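Local coordinates for MaoC domain protein dehydratase (Chloroflexus aurantiacus, PDB 4E3E) that catalyses the reversible dehydration of beta-methylmalyl-CoA to mesaconyl-CoA in the glyoxylate assimilation cycle, at residues R311-A316 with V339-Y344; S276-N281 with G332-A337; L174-T179 with M299-R304. One frame throughout, in Å; residues are numbered along the deposited sequence.

Interaction 1: R311-A316 with V339-Y344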
ATOM      1  N   ARG A 311      -0.543 -13.860  29.801  1.00 28.25           N
ATOM      2  CA  ARG A 311      -0.790 -14.885  28.810  1.00 28.90           C
ATOM      3  C   ARG A 311      -2.222 -14.675  28.355  1.00 29.46           C
ATOM      4  O   ARG A 311      -3.143 -14.670  29.177  1.00 28.03           O
ATOM      5  CB  ARG A 311      -0.586 -16.295  29.370  1.00 28.01           C
ATOM      6  CG  ARG A 311      -0.737 -17.387  28.304  1.00 27.55           C
ATOM      7  CD  ARG A 311      -0.507 -18.787  28.860  1.00 31.06           C
ATOM      8  NE  ARG A 311      -0.531 -19.796  27.792  1.00 28.42           N
ATOM      9  CZ  ARG A 311      -0.138 -21.061  27.935  1.00 27.32           C
ATOM     10  NH1 ARG A 311       0.319 -21.503  29.103  1.00 27.16           N
ATOM     11  NH2 ARG A 311      -0.197 -21.894  26.905  1.00 31.98           N
ATOM     12  N   VAL A 312      -2.395 -14.469  27.052  1.00 28.57           N
ATOM     13  CA  VAL A 312      -3.679 -14.080  26.488  1.00 25.55           C
ATOM     14  C   VAL A 312      -4.106 -15.100  25.448  1.00 26.27           C
ATOM     15  O   VAL A 312      -3.280 -15.561  24.653  1.00 26.20           O
ATOM     16  CB  VAL A 312      -3.592 -12.677  25.834  1.00 26.40           C
ATOM     17  CG1 VAL A 312      -4.936 -12.240  25.221  1.00 23.07           C
ATOM     18  CG2 VAL A 312      -3.083 -11.636  26.834  1.00 24.83           C
ATOM     19  N   ARG A 313      -5.388 -15.462  25.471  1.00 23.88           N
ATOM     20  CA  ARG A 313      -6.009 -16.131  24.339  1.00 27.01           C
ATOM     21  C   ARG A 313      -6.877 -15.115  23.609  1.00 29.82           C
ATOM     22  O   ARG A 313      -7.803 -14.549  24.201  1.00 28.17           O
ATOM     23  CB  ARG A 313      -6.889 -17.306  24.778  1.00 27.35           C
ATOM     24  CG  ARG A 313      -7.504 -18.061  23.598  1.00 29.97           C
ATOM     25  CD  ARG A 313      -8.546 -19.133  23.997  1.00 30.22           C
ATOM     26  NE  ARG A 313      -8.066 -20.017  25.065  1.00 32.97           N
ATOM     27  CZ  ARG A 313      -7.110 -20.938  24.936  1.00 34.74           C
ATOM     28  NH1 ARG A 313      -6.497 -21.142  23.769  1.00 33.69           N
ATOM     29  NH2 ARG A 313      -6.753 -21.658  25.994  1.00 40.61           N
ATOM     30  N   THR A 314      -6.583 -14.879  22.332  1.00 23.57           N
ATOM     31  CA  THR A 314      -7.509 -14.112  21.501  1.00 23.96           C
ATOM     32  C   THR A 314      -8.167 -15.050  20.508  1.00 24.37           C
ATOM     33  O   THR A 314      -7.494 -15.802  19.797  1.00 27.35           O
ATOM     34  CB  THR A 314      -6.827 -12.938  20.804  1.00 23.93           C
ATOM     35  OG1 THR A 314      -6.209 -12.090  21.803  1.00 25.49           O
ATOM     36  CG2 THR A 314      -7.836 -12.129  20.001  1.00 24.23           C
ATOM     37  N   VAL A 315      -9.486 -15.003  20.469  1.00 25.14           N
ATOM     38  CA  VAL A 315     -10.268 -15.840  19.571  1.00 27.81           C
ATOM     39  C   VAL A 315     -10.894 -14.932  18.519  1.00 28.59           C
ATOM     40  O   VAL A 315     -11.561 -13.955  18.870  1.00 28.49           O
ATOM     41  CB  VAL A 315     -11.389 -16.557  20.357  1.00 28.17           C
ATOM     42  CG1 VAL A 315     -12.264 -17.377  19.424  1.00 27.40           C
ATOM     43  CG2 VAL A 315     -10.784 -17.448  21.437  1.00 32.01           C
ATOM     44  N   ALA A 316     -10.665 -15.231  17.237  1.00 27.84           N
ATOM     45  CA  ALA A 316     -11.307 -14.470  16.159  1.00 27.64           C
ATOM     46  C   ALA A 316     -12.490 -15.254  15.609  1.00 27.53           C
ATOM     47  O   ALA A 316     -12.431 -16.485  15.456  1.00 28.52           O
ATOM     48  CB  ALA A 316     -10.324 -14.117  15.043  1.00 24.49           C
ATOM     49  N   VAL A 339     -12.483 -18.820  13.792  1.00 26.70           N
ATOM     50  CA  VAL A 339     -11.478 -18.983  12.730  1.00 22.17           C
ATOM     51  C   VAL A 339     -10.055 -19.001  13.271  1.00 25.03           C
ATOM     52  O   VAL A 339      -9.132 -19.477  12.593  1.00 28.40           O
ATOM     53  CB  VAL A 339     -11.611 -17.920  11.598  1.00 26.15           C
ATOM     54  CG1 VAL A 339     -12.941 -18.096  10.839  1.00 26.21           C
ATOM     55  CG2 VAL A 339     -11.421 -16.496  12.137  1.00 24.66           C
ATOM     56  N   LEU A 340      -9.887 -18.502  14.493  1.00 21.33           N
ATOM     57  CA  LEU A 340      -8.558 -18.393  15.096  1.00 23.81           C
ATOM     58  C   LEU A 340      -8.648 -18.615  16.591  1.00 28.10           C
ATOM     59  O   LEU A 340      -9.502 -18.023  17.250  1.00 31.09           O
ATOM     60  CB  LEU A 340      -7.977 -17.009  14.853  1.00 22.34           C
ATOM     61  CG  LEU A 340      -6.571 -16.816  15.442  1.00 23.05           C
ATOM     62  CD1 LEU A 340      -5.574 -17.682  14.670  1.00 21.10           C
ATOM     63  CD2 LEU A 340      -6.162 -15.339  15.455  1.00 23.92           C
ATOM     64  N   ASP A 341      -7.776 -19.470  17.117  1.00 26.55           N
ATOM     65  CA  ASP A 341      -7.575 -19.606  18.553  1.00 28.17           C
ATOM     66  C   ASP A 341      -6.091 -19.360  18.794  1.00 27.02           C
ATOM     67  O   ASP A 341      -5.269 -20.227  18.515  1.00 27.16           O
ATOM     68  CB  ASP A 341      -7.994 -21.011  19.016  1.00 29.07           C
ATOM     69  CG  ASP A 341      -7.819 -21.220  20.516  1.00 30.85           C
ATOM     70  OD1 ASP A 341      -7.322 -20.297  21.215  1.00 33.97           O
ATOM     71  OD2 ASP A 341      -8.166 -22.320  20.995  1.00 32.80           O
ATOM     72  N   PHE A 342      -5.755 -18.180  19.306  1.00 24.05           N
ATOM     73  CA  PHE A 342      -4.368 -17.696  19.342  1.00 26.79           C
ATOM     74  C   PHE A 342      -3.965 -17.454  20.792  1.00 29.66           C
ATOM     75  O   PHE A 342      -4.615 -16.684  21.490  1.00 29.37           O
ATOM     76  CB  PHE A 342      -4.265 -16.398  18.509  1.00 24.26           C
ATOM     77  CG  PHE A 342      -2.860 -15.850  18.355  1.00 28.09           C
ATOM     78  CD1 PHE A 342      -1.839 -16.618  17.797  1.00 29.07           C
ATOM     79  CD2 PHE A 342      -2.570 -14.525  18.723  1.00 30.19           C
ATOM     80  CE1 PHE A 342      -0.548 -16.093  17.650  1.00 27.69           C
ATOM     81  CE2 PHE A 342      -1.280 -13.994  18.575  1.00 27.27           C
ATOM     82  CZ  PHE A 342      -0.274 -14.786  18.040  1.00 28.56           C
ATOM     83  N   ASP A 343      -2.897 -18.112  21.239  1.00 26.35           N
ATOM     84  CA  ASP A 343      -2.493 -18.109  22.640  1.00 25.82           C
ATOM     85  C   ASP A 343      -1.074 -17.559  22.655  1.00 25.89           C
ATOM     86  O   ASP A 343      -0.166 -18.146  22.070  1.00 27.95           O
ATOM     87  CB  ASP A 343      -2.576 -19.570  23.167  1.00 26.59           C
ATOM     88  CG  ASP A 343      -1.884 -19.803  24.527  1.00 29.02           C
ATOM     89  OD1 ASP A 343      -1.250 -18.909  25.155  1.00 27.38           O
ATOM     90  OD2 ASP A 343      -1.978 -20.956  24.985  1.00 32.63           O
ATOM     91  N   TYR A 344      -0.882 -16.421  23.314  1.00 23.82           N
ATOM     92  CA  TYR A 344       0.370 -15.705  23.225  1.00 23.28           C
ATOM     93  C   TYR A 344       0.598 -14.941  24.507  1.00 25.78           C
ATOM     94  O   TYR A 344      -0.265 -14.908  25.395  1.00 27.66           O
ATOM     95  CB  TYR A 344       0.374 -14.755  22.002  1.00 23.45           C
ATOM     96  CG  TYR A 344      -0.742 -13.723  22.005  1.00 25.27           C
ATOM     97  CD1 TYR A 344      -2.080 -14.115  21.862  1.00 24.98           C
ATOM     98  CD2 TYR A 344      -0.467 -12.355  22.176  1.00 22.87           C
ATOM     99  CE1 TYR A 344      -3.112 -13.186  21.872  1.00 28.42           C
ATOM    100  CE2 TYR A 344      -1.500 -11.413  22.188  1.00 26.94           C
ATOM    101  CZ  TYR A 344      -2.828 -11.842  22.029  1.00 26.40           C
ATOM    102  OH  TYR A 344      -3.868 -10.925  22.037  1.00 24.36           O
TER
HETATM  103  O   HOH W   1      -3.740 -22.568  26.181  1.00 50.17           O

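Interaction 2: S276-N281 with G332-A337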
ATOM      1  N   SER A 276       0.643 -20.943  21.207  1.00 25.90           N
ATOM      2  CA  SER A 276      -0.025 -21.845  20.274  1.00 29.16           C
ATOM      3  C   SER A 276      -0.948 -21.028  19.401  1.00 32.84           C
ATOM      4  O   SER A 276      -1.236 -19.863  19.707  1.00 29.68           O
ATOM      5  CB  SER A 276      -0.779 -22.966  21.000  1.00 33.57           C
ATOM      6  OG  SER A 276      -1.921 -22.454  21.643  1.00 39.25           O
ATOM      7  N   GLY A 277      -1.394 -21.634  18.308  1.00 30.58           N
ATOM      8  CA  GLY A 277      -2.202 -20.946  17.323  1.00 25.32           C
ATOM      9  C   GLY A 277      -2.851 -22.007  16.481  1.00 29.04           C
ATOM     10  O   GLY A 277      -2.173 -22.892  15.948  1.00 35.97           O
ATOM     11  N   ARG A 278      -4.167 -21.936  16.384  1.00 30.06           N
ATOM     12  CA  ARG A 278      -4.927 -22.832  15.535  1.00 32.11           C
ATOM     13  C   ARG A 278      -5.811 -22.008  14.616  1.00 31.30           C
ATOM     14  O   ARG A 278      -6.573 -21.154  15.087  1.00 27.70           O
ATOM     15  CB  ARG A 278      -5.798 -23.759  16.370  1.00 35.14           C
ATOM     16  CG  ARG A 278      -5.184 -25.126  16.624  1.00 25.97           C
ATOM     17  CD  ARG A 278      -5.999 -25.953  17.612  1.00 22.32           C
ATOM     18  NE  ARG A 278      -5.903 -25.318  18.930  1.00 50.75           N
ATOM     19  CZ  ARG A 278      -5.996 -25.934  20.107  1.00 64.25           C
ATOM     20  NH1 ARG A 278      -6.194 -27.247  20.183  1.00 80.16           N
ATOM     21  NH2 ARG A 278      -5.890 -25.218  21.221  1.00 71.84           N
ATOM     22  N   HIS A 279      -5.688 -22.254  13.312  1.00 25.75           N
ATOM     23  CA  HIS A 279      -6.601 -21.686  12.319  1.00 28.89           C
ATOM     24  C   HIS A 279      -7.717 -22.660  12.167  1.00 29.84           C
ATOM     25  O   HIS A 279      -7.638 -23.565  11.360  1.00 29.59           O
ATOM     26  CB  HIS A 279      -5.874 -21.431  11.000  1.00 30.02           C
ATOM     27  CG  HIS A 279      -4.614 -20.627  11.177  1.00 30.66           C
ATOM     28  ND1 HIS A 279      -4.632 -19.298  11.412  1.00 31.41           N
ATOM     29  CD2 HIS A 279      -3.279 -21.016  11.227  1.00 31.21           C
ATOM     30  CE1 HIS A 279      -3.371 -18.853  11.579  1.00 29.10           C
ATOM     31  NE2 HIS A 279      -2.542 -19.901  11.459  1.00 29.43           N
ATOM     32  N   THR A 280      -8.759 -22.471  12.972  1.00 28.81           N
ATOM     33  CA  THR A 280      -9.775 -23.493  13.214  1.00 29.69           C
ATOM     34  C   THR A 280     -10.744 -23.685  12.058  1.00 32.08           C
ATOM     35  O   THR A 280     -11.262 -24.776  11.859  1.00 36.04           O
ATOM     36  CB  THR A 280     -10.568 -23.167  14.497  1.00 32.62           C
ATOM     37  OG1 THR A 280     -11.034 -21.820  14.424  1.00 30.67           O
ATOM     38  CG2 THR A 280      -9.659 -23.273  15.731  1.00 32.38           C
ATOM     39  N   ASN A 281     -11.016 -22.614  11.326  1.00 29.17           N
ATOM     40  CA  ASN A 281     -11.818 -22.650  10.106  1.00 31.73           C
ATOM     41  C   ASN A 281     -11.202 -21.656   9.127  1.00 29.07           C
ATOM     42  O   ASN A 281     -10.532 -20.707   9.559  1.00 31.83           O
ATOM     43  CB  ASN A 281     -13.293 -22.302  10.391  1.00 30.73           C
ATOM     44  CG  ASN A 281     -14.020 -23.412  11.126  1.00 36.10           C
ATOM     45  OD1 ASN A 281     -14.236 -24.494  10.581  1.00 40.34           O
ATOM     46  ND2 ASN A 281     -14.404 -23.151  12.369  1.00 37.30           N
ATOM     47  N   GLY A 332     -15.506 -29.999  22.589  1.00 74.34           N
ATOM     48  CA  GLY A 332     -14.135 -29.976  22.093  1.00 70.11           C
ATOM     49  C   GLY A 332     -14.058 -29.392  20.696  1.00 60.90           C
ATOM     50  O   GLY A 332     -13.033 -28.817  20.310  1.00 60.37           O
ATOM     51  N   ASN A 333     -15.145 -29.554  19.937  1.00 62.99           N
ATOM     52  CA  ASN A 333     -15.261 -28.990  18.592  1.00 64.27           C
ATOM     53  C   ASN A 333     -15.484 -27.495  18.665  1.00 52.59           C
ATOM     54  O   ASN A 333     -16.357 -27.008  19.397  1.00 55.00           O
ATOM     55  CB  ASN A 333     -16.410 -29.629  17.794  1.00 55.03           C
ATOM     56  CG  ASN A 333     -16.312 -31.131  17.712  1.00 41.84           C
ATOM     57  OD1 ASN A 333     -17.260 -31.852  18.061  1.00 49.12           O
ATOM     58  ND2 ASN A 333     -15.185 -31.626  17.223  1.00 48.24           N
ATOM     59  N   TYR A 334     -14.679 -26.771  17.901  1.00 48.26           N
ATOM     60  CA  TYR A 334     -14.823 -25.335  17.781  1.00 40.21           C
ATOM     61  C   TYR A 334     -16.141 -24.980  17.143  1.00 39.42           C
ATOM     62  O   TYR A 334     -16.591 -25.662  16.228  1.00 43.21           O
ATOM     63  CB  TYR A 334     -13.694 -24.773  16.939  1.00 39.13           C
ATOM     64  CG  TYR A 334     -12.384 -24.705  17.678  1.00 40.56           C
ATOM     65  CD1 TYR A 334     -12.125 -23.664  18.573  1.00 39.39           C
ATOM     66  CD2 TYR A 334     -11.402 -25.677  17.494  1.00 35.32           C
ATOM     67  CE1 TYR A 334     -10.932 -23.590  19.258  1.00 36.96           C
ATOM     68  CE2 TYR A 334     -10.181 -25.594  18.178  1.00 38.18           C
ATOM     69  CZ  TYR A 334      -9.964 -24.553  19.058  1.00 36.41           C
ATOM     70  OH  TYR A 334      -8.768 -24.449  19.734  1.00 36.01           O
ATOM     71  N   ASP A 335     -16.758 -23.917  17.654  1.00 40.25           N
ATOM     72  CA  ASP A 335     -17.924 -23.288  17.042  1.00 42.31           C
ATOM     73  C   ASP A 335     -17.615 -22.989  15.568  1.00 38.96           C
ATOM     74  O   ASP A 335     -16.512 -22.529  15.266  1.00 38.97           O
ATOM     75  CB  ASP A 335     -18.228 -21.999  17.816  1.00 43.10           C
ATOM     76  CG  ASP A 335     -19.495 -21.313  17.357  1.00 46.36           C
ATOM     77  OD1 ASP A 335     -20.495 -21.360  18.102  1.00 56.90           O
ATOM     78  OD2 ASP A 335     -19.494 -20.719  16.258  1.00 47.48           O
ATOM     79  N   PRO A 336     -18.577 -23.253  14.647  1.00 39.28           N
ATOM     80  CA  PRO A 336     -18.308 -23.040  13.217  1.00 35.30           C
ATOM     81  C   PRO A 336     -17.861 -21.609  12.903  1.00 35.32           C
ATOM     82  O   PRO A 336     -17.198 -21.388  11.888  1.00 38.49           O
ATOM     83  CB  PRO A 336     -19.655 -23.347  12.530  1.00 38.96           C
ATOM     84  CG  PRO A 336     -20.660 -23.573  13.619  1.00 38.81           C
ATOM     85  CD  PRO A 336     -19.894 -23.874  14.879  1.00 43.05           C
ATOM     86  N   ALA A 337     -18.204 -20.658  13.773  1.00 35.45           N
ATOM     87  CA  ALA A 337     -17.879 -19.244  13.559  1.00 34.32           C
ATOM     88  C   ALA A 337     -16.436 -18.877  13.924  1.00 31.64           C
ATOM     89  O   ALA A 337     -15.937 -17.821  13.504  1.00 32.27           O
ATOM     90  CB  ALA A 337     -18.862 -18.354  14.315  1.00 35.72           C
TER
HETATM   91  O   HOH W   2     -15.557 -25.652  13.509  1.00 58.36           O

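Interaction 3: L174-T179 with M299-R304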
ATOM      1  N   LEU A 174      11.594 -14.910  28.084  1.00 29.11           N
ATOM      2  CA  LEU A 174      11.083 -13.729  27.378  1.00 30.12           C
ATOM      3  C   LEU A 174      12.107 -12.611  27.327  1.00 29.59           C
ATOM      4  O   LEU A 174      12.735 -12.310  28.324  1.00 32.20           O
ATOM      5  CB  LEU A 174       9.816 -13.200  28.044  1.00 26.97           C
ATOM      6  CG  LEU A 174       8.615 -14.147  28.160  1.00 29.40           C
ATOM      7  CD1 LEU A 174       7.442 -13.433  28.806  1.00 32.39           C
ATOM      8  CD2 LEU A 174       8.203 -14.677  26.805  1.00 24.18           C
ATOM      9  N   THR A 175      12.258 -11.994  26.161  1.00 28.79           N
ATOM     10  CA  THR A 175      13.055 -10.773  26.021  1.00 32.51           C
ATOM     11  C   THR A 175      12.185  -9.578  26.404  1.00 32.26           C
ATOM     12  O   THR A 175      11.043  -9.474  25.952  1.00 33.12           O
ATOM     13  CB  THR A 175      13.592 -10.620  24.581  1.00 33.85           C
ATOM     14  OG1 THR A 175      14.498 -11.691  24.308  1.00 35.82           O
ATOM     15  CG2 THR A 175      14.329  -9.305  24.393  1.00 32.98           C
ATOM     16  N   VAL A 176      12.717  -8.700  27.254  1.00 31.30           N
ATOM     17  CA  VAL A 176      12.009  -7.492  27.699  1.00 34.64           C
ATOM     18  C   VAL A 176      12.907  -6.307  27.340  1.00 32.63           C
ATOM     19  O   VAL A 176      13.667  -5.821  28.181  1.00 37.08           O
ATOM     20  CB  VAL A 176      11.703  -7.520  29.222  1.00 34.00           C
ATOM     21  CG1 VAL A 176      10.888  -6.302  29.642  1.00 34.30           C
ATOM     22  CG2 VAL A 176      10.971  -8.797  29.606  1.00 33.91           C
ATOM     23  N   PRO A 177      12.824  -5.846  26.078  1.00 32.13           N
ATOM     24  CA  PRO A 177      13.846  -4.985  25.467  1.00 33.75           C
ATOM     25  C   PRO A 177      13.695  -3.505  25.760  1.00 35.16           C
ATOM     26  O   PRO A 177      14.510  -2.711  25.307  1.00 39.88           O
ATOM     27  CB  PRO A 177      13.627  -5.209  23.976  1.00 32.77           C
ATOM     28  CG  PRO A 177      12.155  -5.536  23.852  1.00 29.47           C
ATOM     29  CD  PRO A 177      11.714  -6.140  25.147  1.00 28.89           C
ATOM     30  N   TYR A 178      12.649  -3.133  26.482  1.00 35.04           N
ATOM     31  CA  TYR A 178      12.456  -1.734  26.844  1.00 34.13           C
ATOM     32  C   TYR A 178      12.151  -1.601  28.328  1.00 34.16           C
ATOM     33  O   TYR A 178      11.978  -2.603  29.026  1.00 38.33           O
ATOM     34  CB  TYR A 178      11.372  -1.094  25.973  1.00 34.04           C
ATOM     35  CG  TYR A 178      10.113  -1.911  25.833  1.00 31.60           C
ATOM     36  CD1 TYR A 178       9.121  -1.859  26.803  1.00 37.59           C
ATOM     37  CD2 TYR A 178       9.904  -2.730  24.718  1.00 33.60           C
ATOM     38  CE1 TYR A 178       7.953  -2.605  26.674  1.00 40.14           C
ATOM     39  CE2 TYR A 178       8.743  -3.478  24.580  1.00 32.92           C
ATOM     40  CZ  TYR A 178       7.769  -3.413  25.562  1.00 36.11           C
ATOM     41  OH  TYR A 178       6.599  -4.146  25.435  1.00 37.31           O
ATOM     42  N   THR A 179      12.109  -0.363  28.809  1.00 35.44           N
ATOM     43  CA  THR A 179      11.932  -0.085  30.226  1.00 32.19           C
ATOM     44  C   THR A 179      10.880   0.988  30.398  1.00 34.09           C
ATOM     45  O   THR A 179      10.837   1.945  29.630  1.00 35.46           O
ATOM     46  CB  THR A 179      13.237   0.438  30.845  1.00 36.61           C
ATOM     47  OG1 THR A 179      14.283  -0.500  30.582  1.00 42.26           O
ATOM     48  CG2 THR A 179      13.085   0.601  32.352  1.00 35.62           C
HETATM   49  N   MSE A 299       1.791 -13.166  34.993  1.00 26.71           N
HETATM   50  CA  MSE A 299       3.077 -13.656  35.490  1.00 29.07           C
HETATM   51  C   MSE A 299       4.003 -12.484  35.697  1.00 29.64           C
HETATM   52  O   MSE A 299       4.035 -11.560  34.870  1.00 30.54           O
HETATM   53  CB  MSE A 299       3.666 -14.685  34.493  1.00 31.43           C
HETATM   54  CG  MSE A 299       2.571 -15.409  33.676  1.00 49.55           C
HETATM   55 SE   MSE A 299       3.240 -16.430  32.119  1.00151.64          SE
HETATM   56  CE  MSE A 299       2.155 -18.086  32.189  1.00 69.15           C
ATOM     57  N   ALA A 300       4.745 -12.499  36.807  1.00 26.25           N
ATOM     58  CA  ALA A 300       5.817 -11.534  37.044  1.00 28.55           C
ATOM     59  C   ALA A 300       6.996 -11.847  36.124  1.00 31.61           C
ATOM     60  O   ALA A 300       7.224 -13.011  35.769  1.00 33.33           O
ATOM     61  CB  ALA A 300       6.279 -11.588  38.499  1.00 28.06           C
ATOM     62  N   ILE A 301       7.746 -10.812  35.756  1.00 30.32           N
ATOM     63  CA  ILE A 301       8.953 -10.990  34.974  1.00 30.35           C
ATOM     64  C   ILE A 301      10.089 -11.004  35.977  1.00 32.03           C
ATOM     65  O   ILE A 301      10.228 -10.050  36.755  1.00 31.45           O
ATOM     66  CB  ILE A 301       9.164  -9.857  33.931  1.00 30.69           C
ATOM     67  CG1 ILE A 301       8.003  -9.807  32.912  1.00 32.73           C
ATOM     68  CG2 ILE A 301      10.499 -10.029  33.213  1.00 32.57           C
ATOM     69  CD1 ILE A 301       8.065 -10.875  31.848  1.00 34.42           C
ATOM     70  N   PRO A 302      10.893 -12.090  35.977  1.00 34.46           N
ATOM     71  CA  PRO A 302      12.026 -12.203  36.891  1.00 34.72           C
ATOM     72  C   PRO A 302      12.932 -10.992  36.785  1.00 38.54           C
ATOM     73  O   PRO A 302      13.319 -10.608  35.679  1.00 41.35           O
ATOM     74  CB  PRO A 302      12.756 -13.461  36.401  1.00 34.58           C
ATOM     75  CG  PRO A 302      11.718 -14.259  35.702  1.00 35.32           C
ATOM     76  CD  PRO A 302      10.755 -13.276  35.110  1.00 35.16           C
ATOM     77  N   GLY A 303      13.248 -10.391  37.928  1.00 39.86           N
ATOM     78  CA  GLY A 303      14.182  -9.270  37.996  1.00 35.68           C
ATOM     79  C   GLY A 303      13.597  -7.903  37.659  1.00 42.04           C
ATOM     80  O   GLY A 303      14.318  -6.898  37.714  1.00 45.41           O
ATOM     81  N   ARG A 304      12.301  -7.853  37.323  1.00 38.97           N
ATOM     82  CA  ARG A 304      11.645  -6.611  36.857  1.00 43.89           C
ATOM     83  C   ARG A 304      10.338  -6.342  37.595  1.00 39.13           C
ATOM     84  O   ARG A 304       9.552  -7.259  37.814  1.00 37.53           O
ATOM     85  CB  ARG A 304      11.313  -6.685  35.351  1.00 37.81           C
ATOM     86  CG  ARG A 304      12.448  -7.102  34.432  1.00 41.43           C
ATOM     87  CD  ARG A 304      13.428  -5.972  34.219  1.00 47.02           C
ATOM     88  NE  ARG A 304      12.802  -4.826  33.565  1.00 43.99           N
ATOM     89  CZ  ARG A 304      12.869  -4.577  32.262  1.00 32.39           C
ATOM     90  NH1 ARG A 304      13.548  -5.394  31.460  1.00 39.01           N
ATOM     91  NH2 ARG A 304      12.281  -3.495  31.769  1.00 32.20           N
TER

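Interaction 1: R311-A316 with V339-Y344
Strands 307-318 and 338-349 are antiparallel neighbours in the hot dog sheet, and Arg311-Ala316 pairs there with Val339-Tyr344. The hydrogen-bonded pairs are Val312 with Tyr344, Thr314 with Phe342 and Ala316 with Leu340. On the face that carries the charges, Arg311 runs out extended, CG anti to the backbone N (chi1 -176°), and grips Asp343 side-on: NE gives a nearly straight bond of 2.9 Å to the syn lone pair of OD1, while NH2 meets OD2 at 2.8 Å. Arg313 turns instead at chi3 (-49°), which swings NE aside, and a single nitrogen, NH1, reaches the syn lone pair of Asp341 OD1 at 2.8 Å, with guanidinium and carboxylate planes 70° apart. Asp341 OD2 is taken by the hydroxyls of Tyr334 and Tyr327. A water bridges Arg313 NH2 to Asp343 OD2. On the face packed against helix 250-265, the Tyr344 ring lies between Phe342 of its own strand, CE2 over one face, and Val312, CB over the opposite face 4.2 Å from the centroid. At the ring's edge Tyr344 OH and Thr314 OG1 share a 2.6 Å hydrogen bond, and OG1 also bonds to Ser293 OG. Ala316 O accepts from Val339 N at 2.9 Å and more weakly from Leu340 N; two residues facing one make this a classic beta bulge, set in the sheet that wraps a central helix in the hot dog fold.

Interaction 2: S276-N281 with G332-A337
The backbones of Ser276-Asn281 and Gly332-Ala337 stay well apart, the CA atoms of Thr280 and Tyr334 being 7.1 Å from each other, and side chains bridge the gap. The Tyr334 ring is central to the contact. Thr280 sets its methyl over one face, CG2 lying 3.3 Å from the ring centroid and only 9° off the normal, a close CH-pi contact in which the methyl is over the centre rather than the rim. A chi1 of 51° puts Thr280 OG1 between the backbone N and the carbonyl carbon, where it is hydrogen-bonded to Val338 O, and the same rotation leaves CG2 on the ring side. At the far end of the ring, Tyr334 OH stands over one face of the Arg278 guanidinium, offset toward its rim, with guanidinium and ring planes 72° apart. Arg278 NE is 3.1 Å from OH, but the angle is too poor for a hydrogen bond; the hydroxyl is bonded instead to Asp341 OD2. The contact thus joins the end of strand 270-278 and the loop residues beyond it to the loop that precedes strand 338-349, its neighbour in the hot dog sheet. Within that loop Asp335 forms an Asx turn, OD2 accepting from Ala337 N at 2.8 Å through its anti lone pair, while OD1 is held by His323 NE2. Asn281 reaches the same loop through water: ND2 donates to a water at 3.0 Å, which in turn donates to Tyr334 O at 2.9 Å. ND2 is also hydrogen-bonded to Val338 O.

Interaction 3: L174-T179 with M299-R304
Arg304, which closes a type II beta turn (Ile301 to Arg304) at the end of the hot dog strand that carries Met299, meets the loop Leu174-Thr179 with two guanidinium nitrogens, each donating to a different backbone carbonyl. NH2 bonds to Tyr178 O at 2.9 Å, with the oxygen only 4° out of the guanidinium plane, and NH1 makes a weak bond of 3.3 Å to Val176 O. Val176 CG1 lies over one face of the guanidinium, 3.3 Å from NH1. The apolar side of the contact is carried by Ile301, a buried residue that also packs on Val171 and Ala309. Its CG2 touches Val176 CG2 at 3.8 Å, and at the other branch Ile301 CD1 meets Leu174 CD1 at 4.0 Å. Further out, Asp306 OD2 forms a salt bridge with Arg304 NH2, and so is likely to help orient the guanidinium. An alanine here, in place of Arg304, would probably leave the carbonyls of Val176 and Tyr178 without these donors and Asp306 without its charged mate. The arginine chain reaches the loop by bending at both chi2 and chi3 (-76° and -62°), and its backbone is held across the turn by Arg304 N donating to Ile301 O at 3.1 Å.

Overall arrangement
All three contacts reach one antiparallel sheet. Interactions 1 and 2 adjoin, their centres 10 Å apart: the 2.5 Å Tyr334 OH to Asp341 OD2 bond is one joint, and Asp343 N lies 2.9 Å from Ser276 O between neighbouring strands. Interaction 3 is centred 22 Å from interaction 1, though their nearest atoms are about 4 Å apart without touching, and 31 Å from interaction 2, nearest atoms about 11 Å apart. Strands 288-300 and 307-318 connect it to interaction 1. Each contact comes within about 6 to 9 Å, side chain to side chain, of positions inferred by similarity to bind substrate: Tyr344 to Ser65 about 9 Å, Arg278 to Leu88 about 7 Å, Tyr178 to Pro62 and Val98 about 6 Å.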